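Local coordinates for phage terminase large subunit (Thermus phage G20c, PDB 5M1O), which serves as the ATP-driven motor that packs viral DNA into empty capsids and as the endonuclease that cuts the genome to start and finish packaging, at residues 40-45 and 93-98. Sequence-based numbering, arbitrary orientation.
With CO (cobalt (II) ion), chain C.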
loop_
_atom_site.group_PDB
_atom_site.type_symbol
_atom_site.label_atom_id
_atom_site.label_comp_id
_atom_site.label_asym_id
_atom_site.label_seq_id
_atom_site.Cartn_x
_atom_site.Cartn_y
_atom_site.Cartn_z
ATOM N N GLY A 40 -0.423 4.946 2.202
ATOM C CA GLY A 40 0.531 3.859 2.340
ATOM C C GLY A 40 1.512 3.897 1.185
ATOM O O GLY A 40 1.093 3.892 0.041
ATOM N N ALA A 41 2.815 3.927 1.471
ATOM C CA ALA A 41 3.828 4.080 0.441
ATOM C C ALA A 41 4.935 3.031 0.479
ATOM O O ALA A 41 5.653 2.918 1.472
ATOM C CB ALA A 41 4.453 5.456 0.526
ATOM N N ASP A 42 5.022 2.283 -0.629
ATOM C CA ASP A 42 6.092 1.336 -0.946
ATOM C C ASP A 42 6.921 1.962 -2.071
ATOM O O ASP A 42 6.338 2.408 -3.056
ATOM C CB ASP A 42 5.467 0.011 -1.424
ATOM C CG ASP A 42 6.483 -1.106 -1.543
ATOM O OD1 ASP A 42 7.303 -1.260 -0.611
ATOM O OD2 ASP A 42 6.478 -1.821 -2.571
ATOM N N PHE A 43 8.254 2.009 -1.940
ATOM C CA PHE A 43 9.098 2.559 -2.991
ATOM C C PHE A 43 9.701 1.425 -3.802
ATOM O O PHE A 43 9.781 0.301 -3.325
ATOM C CB PHE A 43 10.193 3.406 -2.362
ATOM C CG PHE A 43 9.663 4.625 -1.654
ATOM C CD1 PHE A 43 9.340 5.769 -2.370
ATOM C CD2 PHE A 43 9.447 4.610 -0.284
ATOM C CE1 PHE A 43 8.829 6.890 -1.727
ATOM C CE2 PHE A 43 8.944 5.722 0.369
ATOM C CZ PHE A 43 8.639 6.868 -0.355
ATOM N N GLY A 44 10.118 1.733 -5.026
ATOM C CA GLY A 44 10.691 0.742 -5.947
ATOM C C GLY A 44 12.166 0.988 -6.179
ATOM O O GLY A 44 12.546 2.072 -6.596
ATOM N N LYS A 45 12.998 -0.013 -5.885
ATOM C CA LYS A 45 14.412 0.013 -6.268
ATOM C C LYS A 45 14.547 -0.701 -7.609
ATOM O O LYS A 45 13.910 -1.737 -7.827
ATOM C CB LYS A 45 15.280 -0.685 -5.215
ATOM N N VAL A 93 2.502 6.930 5.358
ATOM C CA VAL A 93 3.048 5.811 6.133
ATOM C C VAL A 93 4.007 5.123 5.166
ATOM O O VAL A 93 3.590 4.403 4.268
ATOM C CB VAL A 93 1.944 4.859 6.625
ATOM C CG1 VAL A 93 2.517 3.714 7.479
ATOM C CG2 VAL A 93 0.919 5.636 7.427
ATOM N N ALA A 94 5.297 5.397 5.327
ATOM C CA ALA A 94 6.292 5.002 4.336
ATOM C C ALA A 94 7.117 3.844 4.830
ATOM O O ALA A 94 7.691 3.912 5.918
ATOM C CB ALA A 94 7.203 6.173 4.008
ATOM N N ASP A 95 7.210 2.793 4.022
ATOM C CA ASP A 95 8.184 1.746 4.275
ATOM C C ASP A 95 9.571 2.227 3.863
ATOM O O ASP A 95 9.988 2.098 2.706
ATOM C CB ASP A 95 7.832 0.442 3.571
ATOM C CG ASP A 95 8.897 -0.616 3.760
ATOM O OD1 ASP A 95 9.791 -0.450 4.633
ATOM O OD2 ASP A 95 8.843 -1.614 3.033
ATOM N N THR A 96 10.305 2.705 4.866
ATOM C CA THR A 96 11.624 3.283 4.672
ATOM C C THR A 96 12.767 2.262 4.737
ATOM O O THR A 96 13.931 2.647 4.612
ATOM C CB THR A 96 11.867 4.375 5.727
ATOM O OG1 THR A 96 11.536 3.862 7.023
ATOM C CG2 THR A 96 10.990 5.572 5.433
ATOM N N TRP A 97 12.439 0.979 4.905
ATOM C CA TRP A 97 13.448 -0.072 5.013
ATOM C C TRP A 97 13.998 -0.422 3.629
ATOM O O TRP A 97 13.246 -0.737 2.705
ATOM C CB TRP A 97 12.846 -1.312 5.677
ATOM C CG TRP A 97 13.862 -2.330 6.084
ATOM C CD1 TRP A 97 14.102 -3.538 5.487
ATOM C CD2 TRP A 97 14.761 -2.242 7.190
ATOM N NE1 TRP A 97 15.103 -4.199 6.153
ATOM C CE2 TRP A 97 15.523 -3.427 7.202
ATOM C CE3 TRP A 97 15.004 -1.276 8.169
ATOM C CZ2 TRP A 97 16.513 -3.673 8.159
ATOM C CZ3 TRP A 97 15.977 -1.531 9.143
ATOM C CH2 TRP A 97 16.725 -2.717 9.118
ATOM N N GLY A 98 15.311 -0.342 3.500
ATOM C CA GLY A 98 16.003 -0.539 2.236
ATOM C C GLY A 98 15.828 0.532 1.174
ATOM O O GLY A 98 16.191 0.292 0.022
HETATM CO CO CO C . 7.765 -3.389 -3.068
HETATM O O HOH W 1 9.436 0.750 0.317
HETATM O O HOH W 2 6.872 -2.833 1.823
HETATM O O HOH W 3 9.099 -2.791 -1.562
HETATM O O HOH W 4 8.556 -2.053 -4.269
HETATM O O HOH W 5 9.372 -4.732 -3.887
HETATM O O HOH W 6 7.074 -4.714 -1.619
#
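Asp95 and Ala41 meet where two neighbouring parallel strands, 37-42 and 91-94, run out at the nuclease site of an RNase H-like fold. Ala41 bonds through both its N and its O to the residues flanking Ala94: its N donates to Val93 O at 2.9 Å, and its O receives Asp95 N at 3.0 Å in a nearly straight bond. That pairing sets Asp42 beside Asp95. With CG anti to the backbone N in both (chi1 -170° and 176°), and the strands in register, the two side chains lie alongside each other, pointing the same way, with their carboxylate planes 17° apart.

They do not bond directly. In the conformer of Asp42 described here, one of two modelled, Asp42 OD1 and Asp95 OD2 are 4.0 Å apart, and one water donates to both, at 2.6 Å from Asp95 OD2. A second water takes the N-H of Phe43 and donates to Asp42 OD1 and Asp95 O, linking the chains just past the last strand pair. Asp95 OD1 is held separately, accepting from Trp97 N in an Asx turn, with the bond arriving from above the carboxylate plane, and from Val119 N. On the Ala94 side, Phe43 brings the edge of its ring across: CE2 is 4.1 Å from Ala94 CB, and Asp95 O lies in the ring plane. Leu80 of helix 73-86 packs against both Ala41 and Phe43.

Cobalt binds Asp42 OD2 at 2.1 Å, with Asp177 and four waters as the other ligands; one of these waters also donates to Asp42 OD1. Asp95 does not coordinate this ion. The paired acidic groups are consistent with a two-metal nuclease centre, in which Asp42 would be shared and Asp95 would help bind a second magnesium; here water links them, and Asp95 OD2 meets no metal, as would fit a second ion's place beside it.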